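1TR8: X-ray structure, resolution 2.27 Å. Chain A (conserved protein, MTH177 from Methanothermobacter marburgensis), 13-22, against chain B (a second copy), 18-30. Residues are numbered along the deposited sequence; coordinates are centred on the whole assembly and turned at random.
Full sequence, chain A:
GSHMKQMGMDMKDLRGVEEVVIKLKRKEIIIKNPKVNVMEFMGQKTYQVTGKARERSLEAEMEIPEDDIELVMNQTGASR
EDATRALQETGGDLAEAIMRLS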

ATOM      1  N   ASP A  13      -9.756 -22.606   2.258  1.00 72.67           N
ATOM      2  CA  ASP A  13     -10.052 -21.699   1.148  1.00 72.23           C
ATOM      3  C   ASP A  13     -10.340 -20.302   1.680  1.00 71.04           C
ATOM      4  O   ASP A  13     -10.869 -20.149   2.779  1.00 69.24           O
ATOM      5  N   LEU A  14      -9.926 -19.293   0.917  1.00 70.32           N
ATOM      6  CA  LEU A  14     -10.163 -17.888   1.265  1.00 70.44           C
ATOM      7  C   LEU A  14     -11.037 -17.314   0.175  1.00 69.41           C
ATOM      8  O   LEU A  14     -10.644 -17.286  -0.990  1.00 69.76           O
ATOM      9  N   ARG A  15     -12.262 -16.957   0.553  1.00 67.87           N
ATOM     10  CA  ARG A  15     -13.324 -16.643  -0.399  1.00 66.30           C
ATOM     11  C   ARG A  15     -13.517 -15.128  -0.563  1.00 64.78           C
ATOM     12  O   ARG A  15     -13.268 -14.354   0.359  1.00 64.81           O
ATOM     13  N   GLY A  16     -13.901 -14.710  -1.768  1.00 63.37           N
ATOM     14  CA  GLY A  16     -14.221 -13.301  -2.059  1.00 61.53           C
ATOM     15  C   GLY A  16     -13.015 -12.399  -2.239  1.00 58.86           C
ATOM     16  O   GLY A  16     -13.070 -11.224  -1.905  1.00 58.24           O
ATOM     17  N   VAL A  17     -11.918 -12.937  -2.758  1.00 56.80           N
ATOM     18  CA  VAL A  17     -10.746 -12.125  -2.964  1.00 56.55           C
ATOM     19  C   VAL A  17     -10.883 -11.442  -4.316  1.00 56.55           C
ATOM     20  O   VAL A  17     -11.080 -12.101  -5.331  1.00 57.31           O
ATOM     21  N   GLU A  18     -10.847 -10.113  -4.302  1.00 54.91           N
ATOM     22  CA  GLU A  18     -11.008  -9.322  -5.508  1.00 54.35           C
ATOM     23  C   GLU A  18      -9.699  -9.089  -6.226  1.00 53.18           C
ATOM     24  O   GLU A  18      -9.682  -9.012  -7.445  1.00 53.10           O
ATOM     25  N   GLU A  19      -8.599  -9.049  -5.488  1.00 53.12           N
ATOM     26  CA  GLU A  19      -7.313  -8.731  -6.069  1.00 52.99           C
ATOM     27  C   GLU A  19      -6.226  -9.055  -5.069  1.00 52.59           C
ATOM     28  O   GLU A  19      -6.419  -8.925  -3.843  1.00 53.45           O
ATOM     29  N   VAL A  20      -5.082  -9.465  -5.597  1.00 52.14           N
ATOM     30  CA  VAL A  20      -3.854  -9.583  -4.823  1.00 51.73           C
ATOM     31  C   VAL A  20      -2.846  -8.726  -5.551  1.00 51.40           C
ATOM     32  O   VAL A  20      -2.784  -8.745  -6.787  1.00 49.99           O
ATOM     33  N   VAL A  21      -2.140  -7.908  -4.778  1.00 51.22           N
ATOM     34  CA  VAL A  21      -1.067  -7.084  -5.297  1.00 51.98           C
ATOM     35  C   VAL A  21       0.217  -7.457  -4.572  1.00 52.60           C
ATOM     36  O   VAL A  21       0.269  -7.393  -3.336  1.00 52.36           O
ATOM     37  N   ILE A  22       1.256  -7.732  -5.356  1.00 52.40           N
ATOM     38  CA  ILE A  22       2.590  -7.993  -4.843  1.00 53.22           C
ATOM     39  C   ILE A  22       3.502  -6.823  -5.191  1.00 52.26           C
ATOM     40  O   ILE A  22       3.775  -6.577  -6.361  1.00 50.93           O
TER
ATOM     41  N   GLU B  18       8.357  -6.087  -0.788  1.00 54.82           N
ATOM     42  CA  GLU B  18       8.126  -5.177   0.329  1.00 54.26           C
ATOM     43  C   GLU B  18       6.815  -5.507   1.017  1.00 53.66           C
ATOM     44  O   GLU B  18       6.663  -5.279   2.212  1.00 53.02           O
ATOM     45  N   GLU B  19       5.859  -6.055   0.276  1.00 53.08           N
ATOM     46  CA  GLU B  19       4.511  -6.163   0.802  1.00 53.05           C
ATOM     47  C   GLU B  19       3.591  -6.893  -0.145  1.00 51.86           C
ATOM     48  O   GLU B  19       3.612  -6.670  -1.338  1.00 53.07           O
ATOM     49  N   VAL B  20       2.752  -7.758   0.392  1.00 52.46           N
ATOM     50  CA  VAL B  20       1.671  -8.339  -0.382  1.00 51.80           C
ATOM     51  C   VAL B  20       0.378  -7.893   0.284  1.00 51.02           C
ATOM     52  O   VAL B  20       0.271  -7.950   1.492  1.00 49.66           O
ATOM     53  N   VAL B  21      -0.569  -7.433  -0.521  1.00 52.02           N
ATOM     54  CA  VAL B  21      -1.900  -7.014  -0.099  1.00 52.23           C
ATOM     55  C   VAL B  21      -2.965  -7.913  -0.754  1.00 52.90           C
ATOM     56  O   VAL B  21      -2.982  -8.120  -1.968  1.00 51.97           O
ATOM     57  N   ILE B  22      -3.840  -8.476   0.066  1.00 53.22           N
ATOM     58  CA  ILE B  22      -4.964  -9.276  -0.414  1.00 52.65           C
ATOM     59  C   ILE B  22      -6.239  -8.475  -0.191  1.00 51.77           C
ATOM     60  O   ILE B  22      -6.547  -8.115   0.938  1.00 51.03           O
ATOM     61  N   LYS B  23      -6.932  -8.145  -1.273  1.00 50.87           N
ATOM     62  CA  LYS B  23      -8.080  -7.268  -1.193  1.00 51.37           C
ATOM     63  C   LYS B  23      -9.385  -8.013  -1.354  1.00 50.91           C
ATOM     64  O   LYS B  23      -9.620  -8.726  -2.328  1.00 50.39           O
ATOM     65  N   LEU B  24     -10.259  -7.769  -0.395  1.00 50.46           N
ATOM     66  CA  LEU B  24     -11.611  -8.276  -0.426  1.00 51.66           C
ATOM     67  C   LEU B  24     -12.510  -7.056  -0.358  1.00 51.88           C
ATOM     68  O   LEU B  24     -12.021  -5.923  -0.367  1.00 51.87           O
ATOM     69  N   LYS B  25     -13.814  -7.288  -0.379  1.00 53.38           N
ATOM     70  CA  LYS B  25     -14.794  -6.204  -0.456  1.00 54.04           C
ATOM     71  C   LYS B  25     -14.754  -5.353   0.803  1.00 54.38           C
ATOM     72  O   LYS B  25     -14.739  -4.119   0.735  1.00 54.46           O
ATOM     73  N   ARG B  26     -14.690  -6.034   1.949  1.00 53.71           N
ATOM     74  CA  ARG B  26     -14.876  -5.383   3.237  1.00 53.76           C
ATOM     75  C   ARG B  26     -13.585  -5.125   3.986  1.00 52.71           C
ATOM     76  O   ARG B  26     -13.607  -4.438   5.008  1.00 51.12           O
ATOM     77  N   LYS B  27     -12.475  -5.656   3.479  1.00 50.89           N
ATOM     78  CA  LYS B  27     -11.222  -5.586   4.201  1.00 50.88           C
ATOM     79  C   LYS B  27     -10.063  -5.972   3.293  1.00 49.99           C
ATOM     80  O   LYS B  27     -10.269  -6.576   2.250  1.00 49.40           O
ATOM     81  N   GLU B  28      -8.851  -5.666   3.737  1.00 49.77           N
ATOM     82  CA  GLU B  28      -7.623  -6.087   3.070  1.00 50.54           C
ATOM     83  C   GLU B  28      -6.699  -6.778   4.080  1.00 50.15           C
ATOM     84  O   GLU B  28      -6.756  -6.510   5.281  1.00 49.48           O
ATOM     85  N   ILE B  29      -5.935  -7.754   3.598  1.00 50.60           N
ATOM     86  CA  ILE B  29      -4.921  -8.417   4.417  1.00 51.18           C
ATOM     87  C   ILE B  29      -3.555  -8.009   3.878  1.00 49.61           C
ATOM     88  O   ILE B  29      -3.328  -8.110   2.695  1.00 49.39           O
ATOM     89  N   ILE B  30      -2.666  -7.563   4.758  1.00 49.52           N
ATOM     90  CA  ILE B  30      -1.355  -7.063   4.386  1.00 49.98           C
ATOM     91  C   ILE B  30      -0.320  -7.919   5.077  1.00 50.70           C
ATOM     92  O   ILE B  30      -0.362  -8.109   6.292  1.00 50.79           O
TER

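When two copies of a protein pair strands across an interface into one antiparallel sheet, the alternation of side chains sorts the contact into two faces, and the pairing in MTH177 is a compact example. The paired strands, which include V20 to I22 in both chains, run at 171° to each other, and V21(A) lies across from V21(B), so that the same residue meets its own copy at the middle of the register.

The apolar centre lies on the face that carries V20 and I22 of both chains. Each of these residues sits in a non-hydrogen-bonded pair with CA atoms 4.6 Å apart, V20(A) with I22(B) and I22(A) with V20(B). The valines are t and the isoleucines m,t in both copies. CG1 of V20(A) lies 4.1 Å from CG1 of V20(B), while CG2 of V20(A) is 4.2 Å from CG1 of I22(B). The reciprocal pair closes in the same way, with CG2 of I22(A) 4.0 Å from CG2 of V20(B). All four residues are buried, and no polar side-chain atom belongs to this quartet.

The apolar layer continues toward the earlier part of the chain A stretch. V17(A), a t rotamer whose CA-CB bond points sideways, brings CG1 to 3.7 Å from CG2 of I22(B), the shortest of the apolar side-chain contacts, and its CG2 to 4.2 Å from CG of L24(B). L14(A), in the t,p rotamer, points toward chain B; its CD2 lies 4.2 Å from CG2 of I22(B) and 4.3 Å from CD1 of I29(B). I22(B) and I29(B) are themselves joined by reciprocal backbone hydrogen bonds, which places their side chains together for L14(A) to meet. L24(B), m,p, starts sideways but its end comes nearer, resting CD2 3.5 Å from the backbone O of R15(A). G16(A) offers no side chain, and its O lies 3.5 Å from CB of L24(B).

The other face carries E19(A), V21(A), V21(B) and K23(B). Here V21(A) and V21(B), both t, form a hydrogen-bonded pair and turn their side chains to this same face: N of each V21 gives a bond to O of the other, 2.9 Å both ways. K23(B) has the largest covered area of any residue in the contact. Its extended m,t,t,t chain lays CE 4.1 Å from CG2 of V21(A), so that the aliphatic stem serves as an apolar neighbour before the charge is reached.

That charge marks the polar edge. NZ of K23(B) forms a long salt bridge with OE2 of E19(A), at 3.9 Å, whereas the backbone beneath is tightly joined, N of K23(B) to O of E19(A) at 2.7 Å. Farther out, the exposed E18(A) points toward chain B; OE2 of E18(A) comes nearest K25(B) at its CB, 3.8 Å away, and no hydrogen bond or salt bridge results. The side chain of K25(B) is t,t,t with chi4 at 93°; it starts sideways and its end leads away. The principle is familiar: apolar branches fill one face, while on the other a long lysine spans from valine to carboxylate.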

ATOM      1  CB  ASP A  13     -11.255 -22.171   0.336  1.00 71.98           C
ATOM      2  CG  ASP A  13     -10.964 -23.425  -0.467  1.00 75.25           C
ATOM      3  OD1 ASP A  13      -9.915 -23.480  -1.154  1.00 78.83           O
ATOM      4  OD2 ASP A  13     -11.754 -24.394  -0.507  1.00 78.89           O
ATOM      5  CB  LEU A  14      -8.851 -17.113   1.373  1.00 70.77           C
ATOM      6  CG  LEU A  14      -8.921 -15.708   1.962  1.00 72.79           C
ATOM      7  CD1 LEU A  14      -9.308 -15.801   3.424  1.00 76.94           C
ATOM      8  CD2 LEU A  14      -7.603 -14.933   1.822  1.00 72.93           C
ATOM      9  CB  ARG A  15     -14.620 -17.328   0.075  1.00 66.51           C
ATOM     10  CG  ARG A  15     -15.692 -17.394  -0.956  1.00 67.65           C
ATOM     11  CD  ARG A  15     -16.881 -18.235  -0.535  1.00 69.76           C
ATOM     12  NE  ARG A  15     -18.094 -17.914  -1.280  1.00 68.80           N
ATOM     13  CZ  ARG A  15     -19.040 -17.082  -0.865  1.00 73.14           C
ATOM     14  NH1 ARG A  15     -18.902 -16.433   0.283  1.00 72.30           N
ATOM     15  NH2 ARG A  15     -20.134 -16.893  -1.610  1.00 72.95           N
ATOM     16  CB  VAL A  17      -9.427 -12.914  -2.868  1.00 57.88           C
ATOM     17  CG1 VAL A  17      -8.237 -11.992  -3.200  1.00 56.26           C
ATOM     18  CG2 VAL A  17      -9.254 -13.507  -1.467  1.00 55.34           C
ATOM     19  CB  GLU A  18     -11.704  -7.990  -5.212  1.00 53.76           C
ATOM     20  CG  GLU A  18     -13.126  -8.198  -4.727  1.00 55.21           C
ATOM     21  CD  GLU A  18     -13.870  -6.906  -4.470  1.00 57.09           C
ATOM     22  OE1 GLU A  18     -13.243  -5.822  -4.483  1.00 60.56           O
ATOM     23  OE2 GLU A  18     -15.101  -6.984  -4.280  1.00 62.77           O
ATOM     24  CB  GLU A  19      -7.329  -7.242  -6.401  1.00 52.76           C
ATOM     25  CG  GLU A  19      -6.141  -6.642  -7.128  1.00 56.79           C
ATOM     26  CD  GLU A  19      -6.392  -5.156  -7.426  1.00 55.93           C
ATOM     27  OE1 GLU A  19      -7.548  -4.792  -7.721  1.00 61.67           O
ATOM     28  OE2 GLU A  19      -5.456  -4.346  -7.393  1.00 63.23           O
ATOM     29  CB  VAL A  20      -3.359 -11.028  -4.786  1.00 52.35           C
ATOM     30  CG1 VAL A  20      -1.937 -11.111  -4.223  1.00 52.25           C
ATOM     31  CG2 VAL A  20      -4.341 -11.860  -3.976  1.00 53.90           C
ATOM     32  CB  VAL A  21      -1.320  -5.585  -5.065  1.00 51.03           C
ATOM     33  CG1 VAL A  21      -0.149  -4.785  -5.617  1.00 51.73           C
ATOM     34  CG2 VAL A  21      -2.658  -5.144  -5.688  1.00 51.66           C
ATOM     35  CB  ILE A  22       3.136  -9.289  -5.428  1.00 52.74           C
ATOM     36  CG1 ILE A  22       2.111 -10.408  -5.245  1.00 56.29           C
ATOM     37  CG2 ILE A  22       4.408  -9.628  -4.736  1.00 52.61           C
ATOM     38  CD1 ILE A  22       2.482 -11.661  -5.955  1.00 58.42           C
TER
ATOM     39  CB  GLU B  18       8.110  -3.727  -0.172  1.00 53.76           C
ATOM     40  CG  GLU B  18       9.408  -3.295  -0.847  1.00 54.66           C
ATOM     41  CD  GLU B  18       9.434  -1.834  -1.266  1.00 55.79           C
ATOM     42  OE1 GLU B  18       8.365  -1.195  -1.348  1.00 61.24           O
ATOM     43  OE2 GLU B  18      10.535  -1.313  -1.524  1.00 59.82           O
ATOM     44  CB  GLU B  19       3.947  -4.746   1.015  1.00 53.31           C
ATOM     45  CG  GLU B  19       2.599  -4.705   1.709  1.00 55.27           C
ATOM     46  CD  GLU B  19       2.121  -3.288   1.954  1.00 56.90           C
ATOM     47  OE1 GLU B  19       1.628  -2.631   1.018  1.00 59.97           O
ATOM     48  OE2 GLU B  19       2.232  -2.825   3.106  1.00 67.25           O
ATOM     49  CB  VAL B  20       1.755  -9.883  -0.392  1.00 52.12           C
ATOM     50  CG1 VAL B  20       0.539 -10.503  -1.060  1.00 51.32           C
ATOM     51  CG2 VAL B  20       2.998 -10.335  -1.086  1.00 53.58           C
ATOM     52  CB  VAL B  21      -2.199  -5.577  -0.577  1.00 51.28           C
ATOM     53  CG1 VAL B  21      -3.613  -5.175  -0.177  1.00 52.69           C
ATOM     54  CG2 VAL B  21      -1.162  -4.562  -0.028  1.00 53.39           C
ATOM     55  CB  ILE B  22      -5.017 -10.604   0.347  1.00 53.66           C
ATOM     56  CG1 ILE B  22      -3.688 -11.345   0.165  1.00 55.06           C
ATOM     57  CG2 ILE B  22      -6.185 -11.488  -0.126  1.00 53.16           C
ATOM     58  CD1 ILE B  22      -3.536 -12.493   1.098  1.00 55.38           C
ATOM     59  CB  LYS B  23      -8.009  -6.168  -2.243  1.00 51.63           C
ATOM     60  CG  LYS B  23      -6.720  -5.367  -2.218  1.00 51.82           C
ATOM     61  CD  LYS B  23      -6.715  -4.393  -3.357  1.00 53.08           C
ATOM     62  CE  LYS B  23      -5.561  -3.438  -3.266  1.00 57.04           C
ATOM     63  NZ  LYS B  23      -5.854  -2.260  -4.115  1.00 58.43           N
ATOM     64  CB  LEU B  24     -11.875  -9.222   0.753  1.00 51.77           C
ATOM     65  CG  LEU B  24     -10.912 -10.414   0.887  1.00 51.79           C
ATOM     66  CD1 LEU B  24      -9.664 -10.080   1.694  1.00 51.49           C
ATOM     67  CD2 LEU B  24     -11.641 -11.550   1.550  1.00 52.96           C
ATOM     68  CB  LYS B  25     -16.200  -6.781  -0.618  1.00 53.85           C
ATOM     69  CG  LYS B  25     -17.253  -5.780  -1.085  1.00 55.60           C
ATOM     70  CD  LYS B  25     -18.551  -6.503  -1.459  1.00 56.44           C
ATOM     71  CE  LYS B  25     -19.724  -5.559  -1.730  1.00 58.94           C
ATOM     72  NZ  LYS B  25     -19.903  -5.181  -3.169  1.00 59.65           N
ATOM     73  CB  ARG B  26     -15.809  -6.208   4.118  1.00 54.88           C
ATOM     74  CG  ARG B  26     -17.064  -6.637   3.387  1.00 57.36           C
ATOM     75  CD  ARG B  26     -18.306  -6.629   4.219  1.00 60.37           C
ATOM     76  NE  ARG B  26     -19.463  -6.481   3.341  1.00 62.89           N
ATOM     77  CZ  ARG B  26     -19.879  -5.331   2.816  1.00 62.83           C
ATOM     78  NH1 ARG B  26     -19.256  -4.192   3.103  1.00 62.25           N
ATOM     79  NH2 ARG B  26     -20.951  -5.318   2.029  1.00 64.31           N
ATOM     80  CB  LYS B  27     -11.273  -6.540   5.406  1.00 50.88           C
ATOM     81  CG  LYS B  27     -10.855  -7.969   5.065  1.00 51.64           C
ATOM     82  CD  LYS B  27     -11.313  -8.974   6.114  1.00 51.92           C
ATOM     83  CE  LYS B  27     -10.750 -10.385   5.831  1.00 51.07           C
ATOM     84  NZ  LYS B  27     -11.095 -11.374   6.909  1.00 51.43           N
ATOM     85  CB  GLU B  28      -6.972  -4.863   2.405  1.00 50.62           C
ATOM     86  CG  GLU B  28      -8.017  -3.990   1.716  1.00 52.44           C
ATOM     87  CD  GLU B  28      -7.449  -2.956   0.758  1.00 55.08           C
ATOM     88  OE1 GLU B  28      -6.327  -2.462   1.017  1.00 58.26           O
ATOM     89  OE2 GLU B  28      -8.157  -2.602  -0.228  1.00 58.31           O
ATOM     90  CB  ILE B  29      -5.085  -9.968   4.413  1.00 50.70           C
ATOM     91  CG1 ILE B  29      -6.448 -10.373   4.987  1.00 52.40           C
ATOM     92  CG2 ILE B  29      -4.013 -10.624   5.287  1.00 51.19           C
ATOM     93  CD1 ILE B  29      -6.820 -11.841   4.703  1.00 52.11           C
ATOM     94  CB  ILE B  30      -1.170  -5.587   4.843  1.00 51.61           C
ATOM     95  CG1 ILE B  30      -2.210  -4.680   4.188  1.00 53.78           C
ATOM     96  CG2 ILE B  30       0.217  -5.052   4.499  1.00 52.33           C
ATOM     97  CD1 ILE B  30      -3.237  -4.248   5.181  1.00 57.95           C
TER